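Local atomic coordinates of 2-oxoglutarate (2OG) and Fe(II)-dependent oxygenase superfamily protein (Arabidopsis thaliana, PDB entry 6KWA), a protein that probably catalyses the irreversible, 2-oxoglutarate-dependent oxidation of the auxin indole-3-acetic acid to inactive 2-oxoindole-3-acetic acid, helping to maintain auxin homeostasis in reproductive organs. Residues L38-E43 against R109-K114; A118-A123 against W145-R150; G186-D191 against G195-I200. All coordinates share one frame; numbering follows the deposited sequence.

Interaction 1: residues L38-E43 against R109-K114; sequences LSLMAE and REIMVK
Leu40 and Ile111 form the tight part of this helix-helix contact. Their side chains run past one another, each headed for the opposite helix. Leu40 CG stands anti to its own N (chi1 175°), and this carries both methyls to the other helix. There they fork over successive turns. CD1 lies 3.6 Å from Ile111 O and touches Ile111 CG2 at 4.0 Å. CD2 sits 3.5 Å from Lys114 O. Ile111 in turn reaches Glu43: its CD1 meets Glu43 CB at 3.8 Å, and its CG2 packs near the Glu43 backbone carbonyl. The axes of the short segments pass 9.8 Å apart at 123°, so the segments cross steeply, nearer to perpendicular than to antiparallel.

The loose side faces solvent. Lys114 is exposed; it offers its CB to Leu40 CD2, 4.2 Å away, while its amine leads off from the contact. Glu43 uses only the root of its side chain. Further along the interface of helix 38-51 with helix 106-133, Met112 reaches Met44 and Leu51. No hydrogen bond or salt bridge crosses between the segments, so they are held by dispersion and methyl burial, with their charged ends at the margin.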
loop_
_atom_site.group_PDB
_atom_site.type_symbol
_atom_site.label_atom_id
_atom_site.label_comp_id
_atom_site.label_asym_id
_atom_site.label_seq_id
_atom_site.Cartn_x
_atom_site.Cartn_y
_atom_site.Cartn_z
ATOM N N LEU A 38 -6.948 -15.664 4.428
ATOM C CA LEU A 38 -5.544 -16.005 4.321
ATOM C C LEU A 38 -5.287 -16.780 3.027
ATOM O O LEU A 38 -4.300 -16.543 2.335
ATOM C CB LEU A 38 -5.122 -16.837 5.531
ATOM C CG LEU A 38 -4.757 -16.148 6.850
ATOM C CD1 LEU A 38 -5.895 -15.302 7.338
ATOM C CD2 LEU A 38 -4.495 -17.221 7.897
ATOM N N SER A 39 -6.218 -17.659 2.673
ATOM C CA SER A 39 -6.102 -18.444 1.459
ATOM C C SER A 39 -6.196 -17.548 0.230
ATOM O O SER A 39 -5.470 -17.751 -0.746
ATOM C CB SER A 39 -7.197 -19.529 1.421
ATOM O OG SER A 39 -6.919 -20.546 2.375
ATOM N N LEU A 40 -7.078 -16.552 0.285
ATOM C CA LEU A 40 -7.200 -15.584 -0.803
ATOM C C LEU A 40 -5.889 -14.803 -0.989
ATOM O O LEU A 40 -5.458 -14.534 -2.113
ATOM C CB LEU A 40 -8.343 -14.610 -0.531
ATOM C CG LEU A 40 -8.485 -13.480 -1.552
ATOM C CD1 LEU A 40 -8.634 -14.037 -2.964
ATOM C CD2 LEU A 40 -9.623 -12.545 -1.177
ATOM N N MET A 41 -5.256 -14.443 0.118
ATOM C CA MET A 41 -3.985 -13.746 0.055
ATOM C C MET A 41 -2.921 -14.652 -0.564
ATOM O O MET A 41 -2.139 -14.217 -1.410
ATOM C CB MET A 41 -3.559 -13.306 1.456
ATOM C CG MET A 41 -4.365 -12.109 1.986
ATOM S SD MET A 41 -3.952 -11.712 3.694
ATOM C CE MET A 41 -2.166 -11.542 3.684
ATOM N N ALA A 42 -2.906 -15.925 -0.169
ATOM C CA ALA A 42 -1.896 -16.840 -0.700
ATOM C C ALA A 42 -2.165 -17.085 -2.166
ATOM O O ALA A 42 -1.240 -17.143 -2.979
ATOM C CB ALA A 42 -1.864 -18.136 0.079
ATOM N N GLU A 43 -3.439 -17.178 -2.520
ATOM C CA GLU A 43 -3.818 -17.391 -3.913
ATOM C C GLU A 43 -3.449 -16.165 -4.747
ATOM O O GLU A 43 -3.124 -16.272 -5.952
ATOM C CB GLU A 43 -5.326 -17.706 -4.033
ATOM C CG GLU A 43 -5.586 -19.174 -3.705
ATOM C CD GLU A 43 -7.009 -19.475 -3.327
ATOM O OE1 GLU A 43 -7.883 -18.587 -3.448
ATOM O OE2 GLU A 43 -7.244 -20.599 -2.845
ATOM N N ARG A 109 -8.767 -14.661 -12.541
ATOM C CA ARG A 109 -9.622 -13.500 -12.660
ATOM C C ARG A 109 -10.433 -13.385 -11.398
ATOM O O ARG A 109 -10.553 -12.296 -10.839
ATOM C CB ARG A 109 -10.538 -13.595 -13.879
ATOM C CG ARG A 109 -11.459 -12.397 -14.053
ATOM C CD ARG A 109 -12.275 -12.507 -15.318
ATOM N NE ARG A 109 -11.420 -12.709 -16.487
ATOM C CZ ARG A 109 -11.076 -11.739 -17.324
ATOM N NH1 ARG A 109 -11.502 -10.498 -17.109
ATOM N NH2 ARG A 109 -10.300 -11.998 -18.365
ATOM N N GLU A 110 -10.930 -14.519 -10.911
ATOM C CA GLU A 110 -11.820 -14.490 -9.762
ATOM C C GLU A 110 -11.062 -14.173 -8.463
ATOM O O GLU A 110 -11.589 -13.490 -7.570
ATOM C CB GLU A 110 -12.538 -15.827 -9.637
ATOM C CG GLU A 110 -13.909 -15.834 -10.293
ATOM C CD GLU A 110 -14.747 -17.031 -9.866
ATOM O OE1 GLU A 110 -14.189 -17.930 -9.196
ATOM O OE2 GLU A 110 -15.957 -17.074 -10.197
ATOM N N ILE A 111 -9.828 -14.658 -8.379
ATOM C CA ILE A 111 -8.947 -14.358 -7.258
ATOM C C ILE A 111 -8.693 -12.854 -7.153
ATOM O O ILE A 111 -8.750 -12.264 -6.074
ATOM C CB ILE A 111 -7.628 -15.119 -7.386
ATOM C CG1 ILE A 111 -7.908 -16.620 -7.219
ATOM C CG2 ILE A 111 -6.603 -14.608 -6.357
ATOM C CD1 ILE A 111 -6.736 -17.506 -7.575
ATOM N N MET A 112 -8.436 -12.246 -8.298
ATOM C CA MET A 112 -8.133 -10.841 -8.391
ATOM C C MET A 112 -9.343 -10.000 -7.978
ATOM O O MET A 112 -9.227 -9.007 -7.258
ATOM C CB MET A 112 -7.724 -10.506 -9.824
ATOM C CG MET A 112 -6.920 -9.256 -9.976
ATOM S SD MET A 112 -5.190 -9.670 -10.140
ATOM C CE MET A 112 -5.279 -11.009 -11.324
ATOM N N VAL A 113 -10.503 -10.408 -8.450
ATOM C CA VAL A 113 -11.736 -9.683 -8.200
ATOM C C VAL A 113 -12.074 -9.700 -6.713
ATOM O O VAL A 113 -12.480 -8.681 -6.145
ATOM C CB VAL A 113 -12.893 -10.279 -9.054
ATOM C CG1 VAL A 113 -14.288 -9.833 -8.548
ATOM C CG2 VAL A 113 -12.687 -9.898 -10.502
ATOM N N LYS A 114 -11.869 -10.855 -6.084
ATOM C CA LYS A 114 -12.175 -11.021 -4.675
ATOM C C LYS A 114 -11.079 -10.379 -3.780
ATOM O O LYS A 114 -11.375 -9.891 -2.684
ATOM C CB LYS A 114 -12.374 -12.506 -4.361
ATOM C CG LYS A 114 -13.653 -13.096 -4.985
ATOM C CD LYS A 114 -14.814 -12.065 -5.026
ATOM C CE LYS A 114 -15.921 -12.437 -6.055
ATOM N NZ LYS A 114 -17.202 -11.672 -5.907
#

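Interaction 2: residues A118-A123 against W145-R150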
loop_
_atom_site.group_PDB
_atom_site.type_symbol
_atom_site.label_atom_id
_atom_site.label_comp_id
_atom_site.label_asym_id
_atom_site.label_seq_id
_atom_site.Cartn_x
_atom_site.Cartn_y
_atom_site.Cartn_z
ATOM N N ALA A 118 -11.783 -7.189 -1.208
ATOM C CA ALA A 118 -11.432 -7.384 0.189
ATOM C C ALA A 118 -10.429 -6.360 0.683
ATOM O O ALA A 118 -10.566 -5.848 1.789
ATOM C CB ALA A 118 -10.878 -8.786 0.405
ATOM N N ILE A 119 -9.402 -6.093 -0.115
ATOM C CA ILE A 119 -8.339 -5.195 0.302
ATOM C C ILE A 119 -8.841 -3.782 0.305
ATOM O O ILE A 119 -8.509 -2.996 1.186
ATOM C CB ILE A 119 -7.106 -5.327 -0.596
ATOM C CG1 ILE A 119 -6.403 -6.610 -0.221
ATOM C CG2 ILE A 119 -6.144 -4.258 -0.310
ATOM C CD1 ILE A 119 -5.913 -6.606 1.200
ATOM N N ASN A 120 -9.658 -3.472 -0.689
ATOM C CA ASN A 120 -10.277 -2.174 -0.792
ATOM C C ASN A 120 -11.270 -1.926 0.346
ATOM O O ASN A 120 -11.466 -0.782 0.803
ATOM C CB ASN A 120 -10.966 -2.054 -2.139
ATOM C CG ASN A 120 -11.466 -0.692 -2.397
ATOM O OD1 ASN A 120 -10.702 0.193 -2.794
ATOM N ND2 ASN A 120 -12.768 -0.490 -2.189
ATOM N N GLY A 121 -11.897 -3.005 0.803
ATOM C CA GLY A 121 -12.833 -2.922 1.910
ATOM C C GLY A 121 -12.050 -2.547 3.171
ATOM O O GLY A 121 -12.495 -1.706 3.972
ATOM N N LEU A 122 -10.891 -3.179 3.348
ATOM C CA LEU A 122 -10.001 -2.911 4.491
ATOM C C LEU A 122 -9.477 -1.473 4.487
ATOM O O LEU A 122 -9.368 -0.837 5.552
ATOM C CB LEU A 122 -8.824 -3.884 4.498
ATOM C CG LEU A 122 -7.748 -3.679 5.581
ATOM C CD1 LEU A 122 -8.361 -3.742 6.963
ATOM C CD2 LEU A 122 -6.627 -4.672 5.491
ATOM N N ALA A 123 -9.137 -0.967 3.302
ATOM C CA ALA A 123 -8.576 0.377 3.160
ATOM C C ALA A 123 -9.598 1.442 3.541
ATOM O O ALA A 123 -9.264 2.426 4.208
ATOM C CB ALA A 123 -8.074 0.606 1.734
ATOM N N TRP A 145 -12.741 8.661 -3.636
ATOM C CA TRP A 145 -11.315 8.530 -3.891
ATOM C C TRP A 145 -11.003 7.199 -4.552
ATOM O O TRP A 145 -11.363 6.149 -4.042
ATOM C CB TRP A 145 -10.511 8.659 -2.588
ATOM C CG TRP A 145 -10.589 10.001 -1.944
ATOM C CD1 TRP A 145 -11.373 11.057 -2.321
ATOM C CD2 TRP A 145 -9.841 10.440 -0.808
ATOM N NE1 TRP A 145 -11.166 12.124 -1.476
ATOM C CE2 TRP A 145 -10.228 11.773 -0.541
ATOM C CE3 TRP A 145 -8.894 9.831 0.021
ATOM C CZ2 TRP A 145 -9.694 12.506 0.509
ATOM C CZ3 TRP A 145 -8.358 10.563 1.068
ATOM C CH2 TRP A 145 -8.750 11.890 1.299
ATOM N N PRO A 146 -10.287 7.237 -5.674
ATOM C CA PRO A 146 -9.917 5.996 -6.371
ATOM C C PRO A 146 -8.753 5.260 -5.683
ATOM O O PRO A 146 -7.944 5.865 -4.963
ATOM C CB PRO A 146 -9.474 6.497 -7.743
ATOM C CG PRO A 146 -8.843 7.860 -7.414
ATOM C CD PRO A 146 -9.715 8.434 -6.314
ATOM N N SER A 147 -8.686 3.955 -5.891
ATOM C CA SER A 147 -7.556 3.178 -5.421
ATOM C C SER A 147 -6.783 2.625 -6.604
ATOM O O SER A 147 -7.267 2.626 -7.731
ATOM C CB SER A 147 -7.999 2.056 -4.498
ATOM O OG SER A 147 -8.553 2.597 -3.325
ATOM N N GLN A 148 -5.558 2.204 -6.327
ATOM C CA GLN A 148 -4.638 1.694 -7.327
ATOM C C GLN A 148 -3.997 0.407 -6.832
ATOM O O GLN A 148 -3.594 0.289 -5.678
ATOM C CB GLN A 148 -3.564 2.733 -7.642
ATOM C CG GLN A 148 -2.468 2.293 -8.609
ATOM C CD GLN A 148 -1.534 3.444 -8.946
ATOM O OE1 GLN A 148 -1.834 4.595 -8.631
ATOM N NE2 GLN A 148 -0.371 3.142 -9.516
ATOM N N PHE A 149 -3.949 -0.570 -7.723
ATOM C CA PHE A 149 -3.378 -1.864 -7.435
ATOM C C PHE A 149 -1.994 -1.948 -8.088
ATOM O O PHE A 149 -1.836 -1.536 -9.235
ATOM C CB PHE A 149 -4.349 -2.906 -7.947
ATOM C CG PHE A 149 -3.963 -4.314 -7.673
ATOM C CD1 PHE A 149 -4.038 -4.837 -6.391
ATOM C CD2 PHE A 149 -3.633 -5.158 -8.729
ATOM C CE1 PHE A 149 -3.731 -6.177 -6.163
ATOM C CE2 PHE A 149 -3.323 -6.488 -8.515
ATOM C CZ PHE A 149 -3.365 -7.001 -7.225
ATOM N N ARG A 150 -0.991 -2.449 -7.369
ATOM C CA ARG A 150 0.317 -2.635 -7.978
ATOM C C ARG A 150 0.976 -3.887 -7.431
ATOM O O ARG A 150 1.071 -4.065 -6.215
ATOM C CB ARG A 150 1.225 -1.424 -7.724
ATOM C CG ARG A 150 2.449 -1.362 -8.645
ATOM C CD ARG A 150 2.897 0.073 -8.949
ATOM N NE ARG A 150 3.972 0.132 -9.940
ATOM C CZ ARG A 150 3.768 0.036 -11.258
ATOM N NH1 ARG A 150 2.551 -0.162 -11.724
ATOM N NH2 ARG A 150 4.777 0.105 -12.117
#
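This is a single polar touch between a helix and a strand. It joins the middle of the long helix 106-133 to the start of strand 147-155, in the larger sheet of the double-stranded beta-helix fold. Asn120 and Ser147 make it. Ser147 OG donates a weak hydrogen bond to Asn120 OD1, 3.3 Å away. The same oxygen lies 3.7 Å from Ser147 CB, so the amide oxygen alone reaches the serine, near both OG and CB. Asn120 CG is anti to its N (chi1 -172°), which sends the amide from the helix toward the strand. Ser147 turns OG to the side of its own N (chi1 -65°), and its CB also points at the helix. The backbones stay well apart, with 7.6 Å between Asn120 CA and Ser147 CA.

Around this point the packing is mostly apolar. Leu122 and Ala123 touch Ile177 of strand 175-179. Ile119 has Ser243 of strand 237-245 as its neighbour. The backbone of Ser147 is hydrogen-bonded to that of Met89, and its side chain touches Leu245. The polar pair thus sits beside a largely hydrophobic helix-on-sheet interface. The long bond gives Ser147, which is buried, an acceptor for its hydroxyl, but probably adds little binding energy of its own.

Interaction 3: residues G186-D191 against G195-I200; sequences GLEAMD and GTFFPI
Ala189 and Phe198 exchange two backbone hydrogen bonds, Ala189 N to Phe198 O at 2.9 Å and Phe198 N to Ala189 O at 3.0 Å. Further bonds run from Ile200 N to Leu187 O (2.8 Å) and from Asp191 N to Thr196 O. The bond from Ile200 is straight, but its donor stands above the carbonyl plane of Leu187. Near the turn Gly195 N gives its hydrogen to Asp191 O. Glu188 with Pro199 and Met190 with Phe197 are the non-hydrogen-bonded pairs.

These bonds define an antiparallel beta hairpin at the edge of the smaller sheet of the double-stranded beta-helix. Strand 187-190 is the inner one, also bonded to strand 228-231. Leu187 touches His228, a ligand of the magnesium ion, so the hairpin borders the metal site.

Apolar contacts form on both faces. On one, Ala189 CB sits over the Phe198 ring, a CH-pi contact 4.1 Å from the centroid. Phe198 CG stands between its own N and carbonyl carbon (chi1 60°), which turns the ring back against Ala189. Leu187 and Ile200 run alongside one another, with Leu187 CD2 3.7 Å from Ile200 CB. On the other face Met190 bends at its end, and its CE meets Phe197 CZ at 3.5 Å.

Charged groups add polar contacts. Glu188 runs roughly perpendicular to Phe197, its carboxylate and the ring 23° apart in plane. Glu188 OE1 forms a long, weak ion pair with Arg229, which also makes a cation-pi contact with the Phe197 ring. Asp191 OD1 accepts from Ser193 N in the turn and forms a salt bridge with Arg25.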
loop_
_atom_site.group_PDB
_atom_site.type_symbol
_atom_site.label_atom_id
_atom_site.label_comp_id
_atom_site.label_asym_id
_atom_site.label_seq_id
_atom_site.Cartn_x
_atom_site.Cartn_y
_atom_site.Cartn_z
ATOM N N GLY A 186 12.594 -7.059 4.403
ATOM C CA GLY A 186 13.712 -6.137 4.362
ATOM C C GLY A 186 13.275 -4.696 4.228
ATOM O O GLY A 186 14.113 -3.784 4.209
ATOM N N LEU A 187 11.961 -4.495 4.141
ATOM C CA LEU A 187 11.383 -3.162 4.145
ATOM C C LEU A 187 11.871 -2.429 5.387
ATOM O O LEU A 187 11.949 -3.019 6.466
ATOM C CB LEU A 187 9.863 -3.244 4.096
ATOM C CG LEU A 187 9.069 -1.958 4.263
ATOM C CD1 LEU A 187 9.273 -1.055 3.065
ATOM C CD2 LEU A 187 7.613 -2.340 4.374
ATOM N N GLU A 188 12.193 -1.148 5.237
ATOM C CA GLU A 188 12.645 -0.338 6.367
ATOM C C GLU A 188 12.148 1.071 6.260
ATOM O O GLU A 188 11.942 1.570 5.165
ATOM C CB GLU A 188 14.174 -0.280 6.413
ATOM C CG GLU A 188 14.850 -1.199 7.372
ATOM C CD GLU A 188 16.345 -0.939 7.416
ATOM O OE1 GLU A 188 16.846 -0.200 6.525
ATOM O OE2 GLU A 188 17.009 -1.464 8.343
ATOM N N ALA A 189 12.035 1.735 7.401
ATOM C CA ALA A 189 11.413 3.051 7.455
ATOM C C ALA A 189 12.184 3.982 8.358
ATOM O O ALA A 189 12.753 3.556 9.367
ATOM C CB ALA A 189 9.983 2.955 7.934
ATOM N N MET A 190 12.168 5.260 8.013
ATOM C CA MET A 190 12.862 6.248 8.807
ATOM C C MET A 190 12.004 6.746 9.957
ATOM O O MET A 190 10.843 7.100 9.761
ATOM C CB MET A 190 13.281 7.435 7.944
ATOM C CG MET A 190 14.179 8.413 8.681
ATOM S SD MET A 190 14.691 9.787 7.635
ATOM C CE MET A 190 15.754 8.899 6.506
ATOM N N ASP A 191 12.574 6.709 11.156
ATOM C CA ASP A 191 12.080 7.447 12.314
ATOM C C ASP A 191 12.429 8.920 12.119
ATOM O O ASP A 191 13.603 9.279 12.067
ATOM C CB ASP A 191 12.710 6.899 13.601
ATOM C CG ASP A 191 12.191 7.577 14.878
ATOM O OD1 ASP A 191 11.640 8.702 14.834
ATOM O OD2 ASP A 191 12.339 6.958 15.954
ATOM N N GLY A 195 16.227 10.063 12.653
ATOM C CA GLY A 195 16.789 9.705 11.371
ATOM C C GLY A 195 17.207 8.243 11.351
ATOM O O GLY A 195 17.576 7.733 10.296
ATOM N N THR A 196 17.143 7.555 12.492
ATOM C CA THR A 196 17.471 6.126 12.495
ATOM C C THR A 196 16.381 5.314 11.785
ATOM O O THR A 196 15.216 5.733 11.701
ATOM C CB THR A 196 17.671 5.548 13.923
ATOM O OG1 THR A 196 18.239 4.236 13.821
ATOM C CG2 THR A 196 16.363 5.418 14.671
ATOM N N PHE A 197 16.778 4.151 11.277
ATOM C CA PHE A 197 15.887 3.247 10.559
ATOM C C PHE A 197 15.449 2.077 11.405
ATOM O O PHE A 197 16.228 1.556 12.200
ATOM C CB PHE A 197 16.564 2.707 9.305
ATOM C CG PHE A 197 16.588 3.676 8.187
ATOM C CD1 PHE A 197 15.569 3.686 7.254
ATOM C CD2 PHE A 197 17.607 4.600 8.081
ATOM C CE1 PHE A 197 15.578 4.591 6.217
ATOM C CE2 PHE A 197 17.627 5.510 7.046
ATOM C CZ PHE A 197 16.614 5.507 6.110
ATOM N N PHE A 198 14.194 1.672 11.230
ATOM C CA PHE A 198 13.694 0.465 11.865
ATOM C C PHE A 198 13.116 -0.425 10.757
ATOM O O PHE A 198 12.737 0.082 9.692
ATOM C CB PHE A 198 12.667 0.798 12.949
ATOM C CG PHE A 198 11.467 1.544 12.446
ATOM C CD1 PHE A 198 10.323 0.857 12.068
ATOM C CD2 PHE A 198 11.478 2.929 12.365
ATOM C CE1 PHE A 198 9.202 1.549 11.609
ATOM C CE2 PHE A 198 10.378 3.625 11.915
ATOM C CZ PHE A 198 9.233 2.935 11.526
ATOM N N PRO A 199 13.143 -1.757 10.955
ATOM C CA PRO A 199 12.673 -2.715 9.947
ATOM C C PRO A 199 11.169 -2.966 10.010
ATOM O O PRO A 199 10.581 -2.860 11.076
ATOM C CB PRO A 199 13.433 -3.994 10.308
ATOM C CG PRO A 199 13.544 -3.922 11.800
ATOM C CD PRO A 199 13.665 -2.444 12.151
ATOM N N ILE A 200 10.559 -3.283 8.873
ATOM C CA ILE A 200 9.187 -3.754 8.861
ATOM C C ILE A 200 9.226 -5.193 8.321
ATOM O O ILE A 200 9.089 -5.435 7.121
ATOM C CB ILE A 200 8.291 -2.837 8.014
ATOM C CG1 ILE A 200 8.399 -1.391 8.524
ATOM C CG2 ILE A 200 6.828 -3.327 8.020
ATOM C CD1 ILE A 200 7.621 -0.393 7.713
#

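Along the chain the three contacts come in series. Interactions 1 and 2 are neighbours, with centres about 14 Å apart, and both use helix 106-133. Met112 SD packs on Phe149 CE2 at 4.0 Å, so the two contacts touch. Interaction 1 ties helix 38-51 to that long helix, and interaction 2 ties the helix to strand 147-155 of the larger sheet. Interaction 3 lies about 29 Å from interaction 1, centre to centre. From interaction 2 it is about 24 Å, again between centres. The helical layer thus backs the larger sheet, and the hairpin belongs to the smaller one, on the far side of the chain's centre from interaction 1.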